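Local coordinates for extracellular solute-binding protein family 1 (Alicyclobacillus acidocaldarius subsp. acidocaldarius, PDB 4OVJ) that probably binds an extracellular solute and hands it to an ABC-type importer in the cell membrane, at residues V25-G30 with P53-Q58; T213-L218 with Q400-F405; K240-P245 with V261-S266. All blocks are in the same frame, centred on the assembly; numbering follows the deposited sequence. Where two conformers were deposited one is given.

Contact 1 of 3, residues V25-G30 with P53-Q58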
# COMPACT_ATOMS: atom_id res chain seq x y z
N VAL A 25 12.22 1.16 33.59
CA VAL A 25 12.15 2.44 32.89
C VAL A 25 10.77 2.58 32.29
O VAL A 25 10.04 1.60 32.17
CB VAL A 25 13.22 2.56 31.75
CG1 VAL A 25 14.62 2.28 32.28
CG2 VAL A 25 12.89 1.65 30.58
N THR A 26 10.44 3.81 31.92
CA THR A 26 9.21 4.13 31.22
C THR A 26 9.52 4.75 29.86
O THR A 26 10.33 5.68 29.75
CB THR A 26 8.35 5.10 32.02
OG1 THR A 26 8.00 4.50 33.27
CG2 THR A 26 7.06 5.48 31.27
N LEU A 27 8.86 4.22 28.83
CA LEU A 27 8.91 4.77 27.47
C LEU A 27 7.59 5.42 27.16
O LEU A 27 6.54 4.83 27.42
CB LEU A 27 9.12 3.67 26.44
CG LEU A 27 10.37 2.81 26.57
CD1 LEU A 27 10.29 1.60 25.67
CD2 LEU A 27 11.60 3.63 26.23
N THR A 28 7.62 6.61 26.57
CA THR A 28 6.40 7.22 26.01
C THR A 28 6.24 6.79 24.55
O THR A 28 7.22 6.60 23.84
CB THR A 28 6.46 8.75 26.09
OG1 THR A 28 7.72 9.20 25.60
CG2 THR A 28 6.27 9.20 27.54
N PHE A 29 4.99 6.64 24.11
CA PHE A 29 4.67 6.07 22.80
C PHE A 29 3.52 6.86 22.19
O PHE A 29 2.38 6.74 22.63
CB PHE A 29 4.28 4.61 22.98
CG PHE A 29 3.76 3.92 21.73
CD1 PHE A 29 4.19 4.27 20.46
CD2 PHE A 29 2.88 2.85 21.86
CE1 PHE A 29 3.74 3.59 19.34
CE2 PHE A 29 2.42 2.18 20.74
CZ PHE A 29 2.85 2.54 19.48
N GLY A 30 3.85 7.66 21.18
CA GLY A 30 2.87 8.46 20.46
C GLY A 30 2.39 7.73 19.21
O GLY A 30 3.17 7.13 18.49
N PRO A 53 8.03 -6.83 31.93
CA PRO A 53 7.51 -6.10 33.10
C PRO A 53 8.47 -5.07 33.71
O PRO A 53 8.06 -4.33 34.59
CB PRO A 53 7.20 -7.21 34.10
CG PRO A 53 8.11 -8.33 33.72
CD PRO A 53 8.22 -8.27 32.22
N ASN A 54 9.71 -4.99 33.25
CA ASN A 54 10.58 -3.89 33.68
C ASN A 54 10.57 -2.69 32.73
O ASN A 54 11.42 -1.80 32.82
CB ASN A 54 11.99 -4.38 33.89
CG ASN A 54 12.56 -5.06 32.68
OD1 ASN A 54 11.82 -5.52 31.79
ND2 ASN A 54 13.88 -5.15 32.64
N ILE A 55 9.60 -2.65 31.82
CA ILE A 55 9.42 -1.51 30.94
C ILE A 55 7.96 -1.09 30.98
O ILE A 55 7.07 -1.84 30.54
CB ILE A 55 9.85 -1.83 29.49
CG1 ILE A 55 11.30 -2.32 29.46
CG2 ILE A 55 9.69 -0.59 28.60
CD1 ILE A 55 11.76 -2.92 28.13
N HIS A 56 7.70 0.10 31.49
CA HIS A 56 6.38 0.69 31.38
C HIS A 56 6.25 1.43 30.06
O HIS A 56 7.19 2.09 29.59
CB HIS A 56 6.14 1.72 32.47
CG HIS A 56 6.25 1.20 33.87
ND1 HIS A 56 5.46 0.18 34.35
CD2 HIS A 56 6.98 1.63 34.92
CE1 HIS A 56 5.73 -0.02 35.63
NE2 HIS A 56 6.65 0.85 35.99
N ILE A 57 5.07 1.35 29.46
CA ILE A 57 4.74 2.14 28.30
C ILE A 57 3.67 3.16 28.69
O ILE A 57 2.61 2.80 29.22
CB ILE A 57 4.21 1.28 27.14
CG1 ILE A 57 5.23 0.20 26.77
CG2 ILE A 57 3.88 2.16 25.94
CD1 ILE A 57 6.57 0.74 26.29
N GLN A 58 3.98 4.43 28.45
CA GLN A 58 3.04 5.50 28.63
C GLN A 58 2.56 5.94 27.26
O GLN A 58 3.28 6.60 26.51
CB GLN A 58 3.73 6.64 29.37
CG GLN A 58 2.83 7.83 29.63
CD GLN A 58 3.54 8.93 30.38
OE1 GLN A 58 4.46 8.68 31.16
NE2 GLN A 58 3.11 10.16 30.16
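The first beta-alpha-beta unit of the protein supplies this contact: strand 25-31, helix 35-51 and strand 55-61, the two strands running parallel as neighbours in one sheet. Five backbone hydrogen bonds tie them, beginning with Val25 N to Asn54 O and ending with Phe29 N to Gln58 O. The middle of the ladder is the straightest: Gln58 N reaches Leu27 O at 2.8 Å with an N-H...O angle of 172°, in the carbonyl plane, while Leu27 N meets His56 O nearly along the C=O axis. At both ends the donor stands above the carbonyl plane. On the face bearing Leu27, Ile55 and Ile57, Leu27 CD1 touches two branches of the partner strand, 3.7 Å from Ile55 CG2 and 3.9 Å from Ile57 CD1. Ile57 folds its end back toward Leu27 by a bend at chi2 (-62°), and helices 35-51 and 307-319 cover this face. On the other face Thr26 crosses His56 obliquely. Thr26 OG1, anti to the carbonyl carbon, sits at the edge of the imidazole and 3.4 Å from His56 CB, whereas Thr26 CG2 turns to Gln58 CB at 4.0 Å. An alanine here would lose both OG1 and CG2 and would probably loosen the packing against His56 and Gln58. Gln58, fully extended to CD, runs alongside Thr28, its CD 3.9 Å from Thr28 CG2. Parallel neighbours joined through a helix that packs on one face are the signature of the beta-alpha-beta crossover, here in the periplasmic-binding-protein fold.

Contact 2 of 3, residues T213-L218 with Q400-F405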
# COMPACT_ATOMS: atom_id res chain seq x y z
N THR A 213 4.21 6.75 -22.77
CA THR A 213 3.93 5.81 -21.68
C THR A 213 2.46 5.87 -21.24
O THR A 213 1.81 4.85 -21.03
CB THR A 213 4.84 6.12 -20.51
OG1 THR A 213 6.19 5.99 -20.95
CG2 THR A 213 4.56 5.18 -19.33
N LEU A 214 1.94 7.09 -21.12
CA LEU A 214 0.55 7.25 -20.73
C LEU A 214 -0.40 6.83 -21.85
O LEU A 214 -1.38 6.16 -21.60
CB LEU A 214 0.26 8.69 -20.30
CG LEU A 214 -1.18 9.04 -19.93
CD1 LEU A 214 -1.72 8.07 -18.89
CD2 LEU A 214 -1.20 10.47 -19.41
N VAL A 215 -0.09 7.19 -23.09
CA VAL A 215 -0.94 6.80 -24.21
C VAL A 215 -1.00 5.27 -24.37
O VAL A 215 -2.06 4.72 -24.67
CB VAL A 215 -0.51 7.49 -25.53
CG1 VAL A 215 -1.29 6.92 -26.71
CG2 VAL A 215 -0.77 8.98 -25.42
N SER A 216 0.12 4.59 -24.16
CA SER A 216 0.11 3.12 -24.30
C SER A 216 -0.78 2.48 -23.22
O SER A 216 -1.50 1.51 -23.49
CB SER A 216 1.53 2.54 -24.32
OG SER A 216 2.18 2.70 -23.08
N TYR A 217 -0.75 3.05 -22.02
CA TYR A 217 -1.63 2.59 -20.94
C TYR A 217 -3.09 2.83 -21.30
O TYR A 217 -3.94 1.93 -21.21
CB TYR A 217 -1.26 3.35 -19.68
CG TYR A 217 -2.17 3.24 -18.48
CD1 TYR A 217 -2.00 2.23 -17.55
CD2 TYR A 217 -3.11 4.20 -18.22
CE1 TYR A 217 -2.78 2.16 -16.41
CE2 TYR A 217 -3.90 4.15 -17.09
CZ TYR A 217 -3.73 3.12 -16.18
OH TYR A 217 -4.48 3.09 -15.05
N LEU A 218 -3.39 4.04 -21.73
CA LEU A 218 -4.77 4.36 -22.09
C LEU A 218 -5.28 3.48 -23.23
O LEU A 218 -6.42 3.04 -23.22
CB LEU A 218 -4.89 5.84 -22.45
CG LEU A 218 -4.63 6.84 -21.32
CD1 LEU A 218 -4.61 8.22 -21.93
CD2 LEU A 218 -5.66 6.75 -20.20
N GLN A 400 -5.04 13.00 -26.93
CA GLN A 400 -5.55 14.31 -26.52
C GLN A 400 -5.62 14.44 -25.01
O GLN A 400 -5.20 15.44 -24.44
CB GLN A 400 -6.93 14.59 -27.14
CG GLN A 400 -6.91 14.95 -28.62
CD GLN A 400 -8.30 14.91 -29.26
OE1 GLN A 400 -9.27 14.40 -28.68
NE2 GLN A 400 -8.39 15.44 -30.47
N GLY A 401 -6.17 13.41 -24.36
CA GLY A 401 -6.29 13.38 -22.91
C GLY A 401 -4.94 13.39 -22.22
O GLY A 401 -4.73 14.14 -21.26
N ALA A 402 -4.01 12.55 -22.71
CA ALA A 402 -2.66 12.51 -22.17
C ALA A 402 -2.00 13.89 -22.26
O ALA A 402 -1.49 14.39 -21.26
CB ALA A 402 -1.82 11.47 -22.89
N GLU A 403 -2.04 14.51 -23.44
CA GLU A 403 -1.42 15.83 -23.64
C GLU A 403 -2.00 16.89 -22.72
O GLU A 403 -1.26 17.65 -22.09
CB GLU A 403 -1.56 16.30 -25.08
CG GLU A 403 -0.38 15.83 -25.91
CD GLU A 403 -0.01 16.77 -27.04
OE1 GLU A 403 -0.90 17.47 -27.56
OE2 GLU A 403 1.19 16.78 -27.41
N GLN A 404 -3.32 16.92 -22.64
CA GLN A 404 -4.04 17.89 -21.84
C GLN A 404 -3.74 17.71 -20.35
O GLN A 404 -3.39 18.66 -19.65
CB GLN A 404 -5.55 17.77 -22.10
CG GLN A 404 -6.40 18.83 -21.44
CD GLN A 404 -7.80 18.91 -22.03
OE1 GLN A 404 -8.70 18.19 -21.61
NE2 GLN A 404 -7.99 19.80 -23.01
N PHE A 405 -3.84 16.47 -19.88
CA PHE A 405 -3.57 16.17 -18.48
C PHE A 405 -2.14 16.54 -18.07
O PHE A 405 -1.94 17.10 -17.00
CB PHE A 405 -3.82 14.69 -18.14
CG PHE A 405 -3.20 14.28 -16.84
CD1 PHE A 405 -3.81 14.62 -15.64
CD2 PHE A 405 -1.98 13.62 -16.80
CE1 PHE A 405 -3.23 14.29 -14.43
CE2 PHE A 405 -1.40 13.29 -15.59
CZ PHE A 405 -2.03 13.62 -14.40
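Helices 211-226 and 398-414 meet here through short segments whose axes approach to 9.3 Å, with their N-to-C directions 138° apart, an oblique and roughly antiparallel crossing. The backbones come nearest at Val215 and Ala402, whose CA atoms are 6.3 Å apart. The small side chain of Ala402 is consistent with that approach. Ala402 points its CB at the other helix, where Leu214, Val215 and Leu218, over little more than a turn, receive the methyl. Leu214 CD2 touches Ala402 CB at 3.7 Å from one side, and Val215 CG2 touches the same CB at 3.7 Å. Leu218 CD1 completes the set more loosely, at 4.4 Å. The torsions decide which branches arrive. Leu214 has CG anti to the backbone N (chi1 177°), which carries its end out toward the partner helix, and CD2 also lies against Ala402 CA. Val215 CG1 is anti to its own backbone N, so it is CG2, anti to the carbonyl carbon, that meets the methyl. One turn beyond Ala402, Phe405 likewise has CG anti to the backbone N (chi1 164°), and its CD2 stands 4.2 Å from Leu214 CD2. Leu214 therefore touches residues one turn apart on the partner helix, binding the small residue and the aromatic one into a single apolar patch. The interface is wholly apolar across the two segments, and modest in area at 169 Å². Helix 377-392 closes it on one side: Phe384 and Met387 reach Leu214, and Phe384 also meets the Phe405 ring edge-to-face. Helix 185-194 adds Phe188 against Leu214, while Trp185 lies against the Phe405 ring, so that helix 398-414, close to the chain's C-terminus, is packed into a cluster of helices.

Contact 3 of 3, residues K240-P245 with V261-S266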
# COMPACT_ATOMS: atom_id res chain seq x y z
N LYS A 240 -18.21 4.04 -6.82
CA LYS A 240 -17.78 4.95 -5.75
C LYS A 240 -16.44 4.55 -5.14
O LYS A 240 -15.58 5.38 -4.93
CB LYS A 240 -18.85 5.02 -4.67
CG LYS A 240 -20.17 5.59 -5.16
CD LYS A 240 -21.22 5.59 -4.06
CE LYS A 240 -22.64 5.82 -4.58
NZ LYS A 240 -23.60 5.37 -3.54
N GLN A 241 -16.28 3.27 -4.84
CA GLN A 241 -15.04 2.74 -4.26
C GLN A 241 -14.98 1.26 -4.56
O GLN A 241 -16.01 0.61 -4.72
CB GLN A 241 -15.04 2.97 -2.73
CG GLN A 241 -13.76 2.54 -2.01
CD GLN A 241 -12.62 3.53 -2.19
OE1 GLN A 241 -11.59 3.21 -2.80
NE2 GLN A 241 -12.80 4.74 -1.68
N THR A 242 -13.78 0.70 -4.61
CA THR A 242 -13.64 -0.74 -4.64
C THR A 242 -14.41 -1.37 -3.49
O THR A 242 -14.36 -0.88 -2.35
CB THR A 242 -12.15 -1.13 -4.54
OG1 THR A 242 -11.49 -0.66 -5.72
CG2 THR A 242 -11.97 -2.62 -4.42
N ALA A 243 -15.13 -2.44 -3.80
CA ALA A 243 -15.86 -3.24 -2.82
C ALA A 243 -17.16 -2.59 -2.34
O ALA A 243 -17.89 -3.20 -1.56
CB ALA A 243 -14.96 -3.63 -1.65
N ASP A 244 -17.47 -1.39 -2.83
CA ASP A 244 -18.76 -0.72 -2.62
C ASP A 244 -19.82 -1.51 -3.38
O ASP A 244 -19.50 -2.18 -4.36
CB ASP A 244 -18.69 0.71 -3.19
CG ASP A 244 -19.87 1.58 -2.80
OD1 ASP A 244 -19.86 2.07 -1.65
OD2 ASP A 244 -20.79 1.79 -3.65
N PRO A 245 -21.10 -1.39 -2.99
CA PRO A 245 -22.16 -1.99 -3.83
C PRO A 245 -22.18 -1.55 -5.30
O PRO A 245 -22.69 -2.27 -6.13
CB PRO A 245 -23.44 -1.55 -3.14
CG PRO A 245 -23.06 -1.38 -1.71
CD PRO A 245 -21.66 -0.84 -1.74
N VAL A 261 -4.53 -5.40 -2.32
CA VAL A 261 -4.81 -6.75 -1.88
C VAL A 261 -5.69 -6.80 -0.63
O VAL A 261 -6.45 -7.75 -0.45
CB VAL A 261 -3.52 -7.58 -1.71
CG1 VAL A 261 -2.75 -7.15 -0.47
CG2 VAL A 261 -3.84 -9.06 -1.67
N ASN A 262 -5.63 -5.75 0.20
CA ASN A 262 -6.43 -5.63 1.42
C ASN A 262 -7.93 -5.76 1.17
O ASN A 262 -8.67 -6.18 2.05
CB ASN A 262 -6.15 -4.30 2.14
CG ASN A 262 -6.83 -3.09 1.49
OD1 ASN A 262 -6.37 -2.57 0.48
ND2 ASN A 262 -7.92 -2.61 2.11
N TYR A 263 -8.36 -5.40 -0.04
CA TYR A 263 -9.76 -5.46 -0.40
C TYR A 263 -10.32 -6.87 -0.50
O TYR A 263 -11.54 -7.03 -0.55
CB TYR A 263 -10.04 -4.70 -1.71
CG TYR A 263 -10.09 -3.21 -1.54
CD1 TYR A 263 -11.11 -2.61 -0.82
CD2 TYR A 263 -9.14 -2.39 -2.13
CE1 TYR A 263 -11.17 -1.24 -0.67
CE2 TYR A 263 -9.19 -1.01 -1.98
CZ TYR A 263 -10.21 -0.45 -1.25
OH TYR A 263 -10.30 0.91 -1.10
N VAL A 264 -9.46 -7.90 -0.55
CA VAL A 264 -9.98 -9.25 -0.73
C VAL A 264 -10.92 -9.65 0.41
O VAL A 264 -11.89 -10.37 0.17
CB VAL A 264 -8.89 -10.32 -0.96
CG1 VAL A 264 -8.08 -10.56 0.29
CG2 VAL A 264 -9.52 -11.64 -1.44
N VAL A 265 -10.66 -9.20 1.63
CA VAL A 265 -11.51 -9.58 2.76
C VAL A 265 -12.91 -9.00 2.57
O VAL A 265 -13.91 -9.72 2.66
CB VAL A 265 -10.92 -9.14 4.11
CG1 VAL A 265 -11.96 -9.25 5.23
CG2 VAL A 265 -9.68 -9.96 4.43
N SER A 266 -12.98 -7.70 2.28
CA SER A 266 -14.25 -7.03 2.02
C SER A 266 -14.99 -7.63 0.83
O SER A 266 -16.17 -7.91 0.92
CB SER A 266 -14.04 -5.53 1.75
OG SER A 266 -13.51 -4.90 2.89
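Thr242 and Tyr263 meet methyl to ring. With CG2 anti to its backbone N, Thr242 places this methyl over one face of the phenol in a CH-pi contact, 3.6 Å from the ring centroid and 17° off the normal. The methyl is displaced toward the CB end of the ring, nearest CG at 3.5 Å, and Thr242 CB sits over the CZ side, so the two carbons together span the face obliquely. Across the ring, Asn262 ND2 lies above the centre of the opposite face, and the phenol is thus flanked on both sides. Thr242 OG1 is engaged elsewhere, hydrogen-bonded to Glu257, a bond consistent with the rotation that presents the methyl. Gln241 comes to the tip: its chain bends at chi2 (77°) and crosses Tyr263 at about a right angle, leaving OE1 3.1 Å from Tyr263 OH, with amide and ring planes only 16° apart. Ala243 directs its CB at the helix, 4.0 Å from Ser266 CB and 4.1 Å from Tyr263 CD1. These three neighbours are displayed by a type II turn from Gln241 to Asp244, closed by Asp244 N to Gln241 O. The turn belongs to the loop between helix 233-236 and strand 256-260. It rests on short helix 263-269, whose Val264 and Val265 touch helix 350-365, with Val264 also meeting strand 275-278.

The three contacts are separate, none touching another. Contact 1 and contact 2 stand on opposite sides of the chain's centre, their centres 53 Å apart, and contact 1 is complete in sequence before contact 2 begins. Contact 3 is nearer the middle, about 14 Å from the centre of the chain, and its short loop is nested inside the long one closed by contact 2, with about 12 Å between their nearest atoms. From contact 1 it is about 21 Å by nearest atoms. A sulfate ion, probably from the crystallisation liquor, lies about 5 Å from the Thr242 side chain of contact 3; whether it marks the solute pocket remains open.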